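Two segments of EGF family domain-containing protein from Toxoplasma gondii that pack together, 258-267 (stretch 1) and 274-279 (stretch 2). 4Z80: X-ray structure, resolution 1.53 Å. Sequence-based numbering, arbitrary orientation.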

ATOM      1  N   LEU A 258       3.775  -3.590  -9.095  1.00 13.45           N
ATOM      2  CA  LEU A 258       2.675  -3.061  -9.891  1.00 12.23           C
ATOM      3  C   LEU A 258       2.559  -1.551  -9.682  1.00 13.74           C
ATOM      4  O   LEU A 258       2.387  -0.802 -10.636  1.00 13.01           O
ATOM      5  CB  LEU A 258       1.350  -3.756  -9.547  1.00 15.15           C
ATOM      6  CG  LEU A 258       0.130  -3.275 -10.344  1.00 13.74           C
ATOM      7  CD1 LEU A 258       0.323  -3.490 -11.850  1.00 17.10           C
ATOM      8  CD2 LEU A 258      -1.137  -3.970  -9.866  1.00 14.12           C
ATOM      9  N   SER A 259       2.689  -1.093  -8.439  1.00 13.02           N
ATOM     10  CA  SER A 259       2.672   0.343  -8.174  1.00 12.02           C
ATOM     11  C   SER A 259       3.859   1.077  -8.780  1.00 12.49           C
ATOM     12  O   SER A 259       3.697   2.099  -9.444  1.00 14.64           O
ATOM     13  CB  SER A 259       2.645   0.618  -6.669  1.00 13.95           C
ATOM     14  OG  SER A 259       3.009   1.977  -6.436  1.00 13.67           O
ATOM     15  N   ARG A 260       5.058   0.555  -8.535  1.00 12.32           N
ATOM     16  CA  ARG A 260       6.283   1.163  -9.041  1.00 11.60           C
ATOM     17  C   ARG A 260       6.179   1.473 -10.528  1.00 12.18           C
ATOM     18  O   ARG A 260       6.578   2.541 -10.996  1.00 14.86           O
ATOM     19  CB  ARG A 260       7.465   0.224  -8.791  1.00 13.52           C
ATOM     20  CG  ARG A 260       8.767   0.710  -9.375  1.00 14.49           C
ATOM     21  CD  ARG A 260       9.884  -0.279  -9.149  1.00 16.40           C
ATOM     22  NE  ARG A 260      11.101   0.165  -9.803  1.00 14.60           N
ATOM     23  CZ  ARG A 260      12.247  -0.508  -9.787  1.00 16.62           C
ATOM     24  NH1 ARG A 260      12.328  -1.671  -9.161  1.00 16.03           N
ATOM     25  NH2 ARG A 260      13.310  -0.012 -10.406  1.00 17.94           N
ATOM     26  N   CYS A 261       5.623   0.525 -11.264  1.00 14.53           N
ATOM     27  CA  CYS A 261       5.706   0.560 -12.718  1.00 14.39           C
ATOM     28  C   CYS A 261       4.588   1.342 -13.403  1.00 18.92           C
ATOM     29  O   CYS A 261       4.695   1.635 -14.594  1.00 16.55           O
ATOM     30  CB  CYS A 261       5.718  -0.868 -13.266  1.00 13.50           C
ATOM     31  SG  CYS A 261       7.146  -1.837 -12.761  1.00 17.12           S
ATOM     32  N   THR A 262       3.524   1.678 -12.677  1.00 15.46           N
ATOM     33  CA  THR A 262       2.334   2.253 -13.315  1.00 12.83           C
ATOM     34  C   THR A 262       2.106   3.745 -13.051  1.00 13.82           C
ATOM     35  O   THR A 262       1.101   4.291 -13.489  1.00 14.70           O
ATOM     36  CB  THR A 262       1.050   1.503 -12.888  1.00 12.39           C
ATOM     37  OG1 THR A 262       0.958   1.442 -11.455  1.00 14.90           O
ATOM     38  CG2 THR A 262       1.044   0.095 -13.453  1.00 15.86           C
ATOM     39  N   THR A 263       3.030   4.406 -12.355  1.00 13.55           N
ATOM     40  CA  THR A 263       2.930   5.844 -12.108  1.00 12.84           C
ATOM     41  C   THR A 263       2.549   6.656 -13.347  1.00 14.71           C
ATOM     42  O   THR A 263       1.637   7.485 -13.302  1.00 14.58           O
ATOM     43  CB  THR A 263       4.269   6.377 -11.547  1.00 12.82           C
ATOM     44  OG1 THR A 263       4.440   5.892 -10.206  1.00 14.60           O
ATOM     45  CG2 THR A 263       4.339   7.909 -11.559  1.00 15.93           C
ATOM     46  N   HIS A 264       3.235   6.420 -14.459  1.00 15.22           N
ATOM     47  CA  HIS A 264       3.043   7.280 -15.625  1.00 12.90           C
ATOM     48  C   HIS A 264       1.808   6.926 -16.443  1.00 14.29           C
ATOM     49  O   HIS A 264       1.518   7.583 -17.439  1.00 15.52           O
ATOM     50  CB  HIS A 264       4.290   7.253 -16.505  1.00 15.21           C
ATOM     51  CG  HIS A 264       5.478   7.851 -15.830  1.00 14.93           C
ATOM     52  ND1 HIS A 264       5.510   9.170 -15.434  1.00 16.69           N
ATOM     53  CD2 HIS A 264       6.652   7.307 -15.435  1.00 15.73           C
ATOM     54  CE1 HIS A 264       6.661   9.417 -14.834  1.00 15.70           C
ATOM     55  NE2 HIS A 264       7.371   8.304 -14.824  1.00 14.72           N
ATOM     56  N   CYS A 265       1.080   5.903 -16.013  1.00 14.48           N
ATOM     57  CA  CYS A 265      -0.196   5.549 -16.626  1.00 13.52           C
ATOM     58  C   CYS A 265      -1.300   6.533 -16.264  1.00 14.60           C
ATOM     59  O   CYS A 265      -2.339   6.558 -16.914  1.00 16.02           O
ATOM     60  CB  CYS A 265      -0.622   4.147 -16.199  1.00 13.76           C
ATOM     61  SG  CYS A 265       0.587   2.844 -16.530  1.00 16.30           S
ATOM     62  N   TRP A 266      -1.082   7.324 -15.214  1.00 15.53           N
ATOM     63  CA  TRP A 266      -2.097   8.254 -14.735  1.00 13.97           C
ATOM     64  C   TRP A 266      -1.817   9.653 -15.243  1.00 13.38           C
ATOM     65  O   TRP A 266      -0.660  10.054 -15.372  1.00 16.65           O
ATOM     66  CB  TRP A 266      -2.156   8.262 -13.206  1.00 12.63           C
ATOM     67  CG  TRP A 266      -2.194   6.901 -12.629  1.00 13.52           C
ATOM     68  CD1 TRP A 266      -1.243   6.327 -11.844  1.00 14.26           C
ATOM     69  CD2 TRP A 266      -3.227   5.920 -12.793  1.00 12.07           C
ATOM     70  NE1 TRP A 266      -1.617   5.054 -11.501  1.00 13.73           N
ATOM     71  CE2 TRP A 266      -2.832   4.778 -12.070  1.00 12.28           C
ATOM     72  CE3 TRP A 266      -4.449   5.897 -13.474  1.00 13.68           C
ATOM     73  CZ2 TRP A 266      -3.615   3.622 -12.008  1.00 12.26           C
ATOM     74  CZ3 TRP A 266      -5.226   4.746 -13.410  1.00 12.42           C
ATOM     75  CH2 TRP A 266      -4.807   3.628 -12.684  1.00 12.13           C
ATOM     76  N   PRO A 267      -2.877  10.420 -15.523  1.00 12.74           N
ATOM     77  CA  PRO A 267      -2.664  11.766 -16.049  1.00 14.68           C
ATOM     78  C   PRO A 267      -2.273  12.757 -14.962  1.00 16.33           C
ATOM     79  O   PRO A 267      -2.797  12.684 -13.845  1.00 16.13           O
ATOM     80  CB  PRO A 267      -4.024  12.123 -16.635  1.00 15.85           C
ATOM     81  CG  PRO A 267      -4.984  11.409 -15.768  1.00 14.22           C
ATOM     82  CD  PRO A 267      -4.312  10.117 -15.368  1.00 14.63           C
ATOM     83  N   CYS A 274      -1.337  14.660  -8.532  1.00 14.12           N
ATOM     84  CA  CYS A 274      -0.189  13.988  -9.114  1.00 14.71           C
ATOM     85  C   CYS A 274      -0.052  12.642  -8.422  1.00 16.84           C
ATOM     86  O   CYS A 274       0.223  12.589  -7.224  1.00 16.25           O
ATOM     87  CB  CYS A 274       1.078  14.825  -8.939  1.00 15.20           C
ATOM     88  SG  CYS A 274       2.381  14.516 -10.158  1.00 18.12           S
ATOM     89  N   PHE A 275      -0.261  11.567  -9.177  1.00 11.41           N
ATOM     90  CA  PHE A 275      -0.269  10.209  -8.642  1.00 14.47           C
ATOM     91  C   PHE A 275       1.074   9.535  -8.888  1.00 14.97           C
ATOM     92  O   PHE A 275       1.459   9.299 -10.032  1.00 13.76           O
ATOM     93  CB  PHE A 275      -1.396   9.381  -9.277  1.00 13.48           C
ATOM     94  CG  PHE A 275      -2.777   9.899  -8.972  1.00 12.34           C
ATOM     95  CD1 PHE A 275      -3.390   9.598  -7.767  1.00 14.50           C
ATOM     96  CD2 PHE A 275      -3.454  10.696  -9.879  1.00 12.99           C
ATOM     97  CE1 PHE A 275      -4.658  10.068  -7.476  1.00 13.28           C
ATOM     98  CE2 PHE A 275      -4.717  11.174  -9.590  1.00 16.87           C
ATOM     99  CZ  PHE A 275      -5.320  10.858  -8.382  1.00 12.16           C
ATOM    100  N   ARG A 276       1.794   9.226  -7.817  1.00 12.91           N
ATOM    101  CA  ARG A 276       3.093   8.586  -7.937  1.00 12.88           C
ATOM    102  C   ARG A 276       3.390   7.764  -6.697  1.00 12.55           C
ATOM    103  O   ARG A 276       2.990   8.126  -5.589  1.00 13.00           O
ATOM    104  CB  ARG A 276       4.204   9.621  -8.153  1.00 12.12           C
ATOM    105  CG  ARG A 276       5.603   9.023  -8.268  1.00 12.15           C
ATOM    106  CD  ARG A 276       6.630  10.027  -8.763  1.00 14.88           C
ATOM    107  NE  ARG A 276       7.960   9.426  -8.828  1.00 14.03           N
ATOM    108  CZ  ARG A 276       8.564   8.986  -9.932  1.00 15.11           C
ATOM    109  NH1 ARG A 276       7.980   9.076 -11.124  1.00 14.23           N
ATOM    110  NH2 ARG A 276       9.774   8.451  -9.833  1.00 15.83           N
ATOM    111  N   SER A 277       4.092   6.654  -6.900  1.00 13.91           N
ATOM    112  CA  SER A 277       4.530   5.787  -5.819  1.00 12.73           C
ATOM    113  C   SER A 277       3.377   5.406  -4.898  1.00 13.21           C
ATOM    114  O   SER A 277       3.484   5.465  -3.675  1.00 11.26           O
ATOM    115  CB  SER A 277       5.661   6.458  -5.037  1.00 13.94           C
ATOM    116  OG  SER A 277       6.737   6.735  -5.920  1.00 15.39           O
ATOM    117  N   LEU A 278       2.280   4.980  -5.504  1.00 11.59           N
ATOM    118  CA  LEU A 278       1.061   4.719  -4.757  1.00 10.35           C
ATOM    119  C   LEU A 278       1.214   3.510  -3.855  1.00 11.57           C
ATOM    120  O   LEU A 278       1.786   2.499  -4.257  1.00 12.93           O
ATOM    121  CB  LEU A 278      -0.114   4.499  -5.708  1.00 11.76           C
ATOM    122  CG  LEU A 278      -0.505   5.692  -6.580  1.00 12.35           C
ATOM    123  CD1 LEU A 278      -1.681   5.320  -7.469  1.00 12.86           C
ATOM    124  CD2 LEU A 278      -0.836   6.913  -5.749  1.00 11.84           C
ATOM    125  N   PRO A 279       0.669   3.589  -2.635  1.00 10.46           N
ATOM    126  CA  PRO A 279       0.613   2.394  -1.802  1.00 11.20           C
ATOM    127  C   PRO A 279      -0.448   1.424  -2.320  1.00 11.02           C
ATOM    128  O   PRO A 279      -1.234   1.767  -3.212  1.00 10.56           O
ATOM    129  CB  PRO A 279       0.257   2.955  -0.423  1.00 11.29           C
ATOM    130  CG  PRO A 279      -0.574   4.135  -0.707  1.00 10.80           C
ATOM    131  CD  PRO A 279      -0.044   4.719  -2.012  1.00 10.60           C
TER
HETATM  132  O   HOH W   1       2.525   4.461  -8.524  1.00 13.30           O
HETATM  133  O   HOH W   2       1.405  10.180 -12.638  1.00 14.90           O
HETATM  134  O   HOH W   3      -0.757  11.771 -12.031  1.00 14.61           O

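The clearest direct link between the segments is a hydrogen bond from a serine side chain to a backbone carbonyl. Ser259, on the helical part of stretch 1, points its CA-to-CB bond toward stretch 2, and its OG donates to the backbone O of Leu278 at 2.6 Å, a short hydrogen bond. Serine suits the position because its hydroxyl sits one carbon from the backbone: it can reach a carbonyl in a loop that lies close to the helix, where Ser259 CA and Leu278 CA are 5.8 Å apart. Stretch 2 has no regular secondary structure, and several of its peptide groups bond to a side chain or to water instead.

Water supplies much of the remaining polar link. Water 1 donates to Ser259 O at 2.8 Å and accepts from Leu278 N at 3.1 Å, while also hydrogen bonding to Thr263 OG1 at 2.9 Å, so one molecule gathers two residues of the first stretch and one of the second. Leu278 is thus held through both its N and its O, the O directly and the N through water. Farther along, water 2 donates to Thr263 O and to Phe275 O, each 2.8 Å from the water oxygen, although other acceptors compete for its protons. Water 3 accepts from Phe275 N and donates to Pro267 O, both at 2.9 Å, and so connects backbones whose separation leaves room for a solvent molecule.

Thr263 combines polar and apolar contact. Thr263 CA lies 5.0 Å from Arg276 CA, and the threonine CA-to-CB bond points toward stretch 2. The m rotamer places OG1 beside water 1, while the methyl CG2 packs 3.7 Å from Arg276 CG and 3.5 Å from Phe275 O. A beta-branched side chain with one hydroxyl and one methyl can meet both kinds of neighbor from a single position.

The apolar contact centers on Trp266. Its CD1 lies 4.0 Å from Phe275 CB, and its NE1 lies 4.0 Å from Leu278 CD1; both neighbors approach the indole obliquely. The indole is broad enough to touch two side chains that are separated along the loop. Both are buried, as suits apolar side chains set against an indole. Phe275 also directs its CA-to-CB bond toward stretch 1, and Pro267 O comes to the edge of its ring, 4.5 Å from CD2.

Arg276 shows how a long side chain can extend a contact. Its CA-to-CB bond points sideways, yet its end comes nearer, bringing NH1 to 3.8 Å from His264 NE2. These nitrogens are neighbors in van der Waals packing; both are hydrogen-bonded elsewhere in the structure.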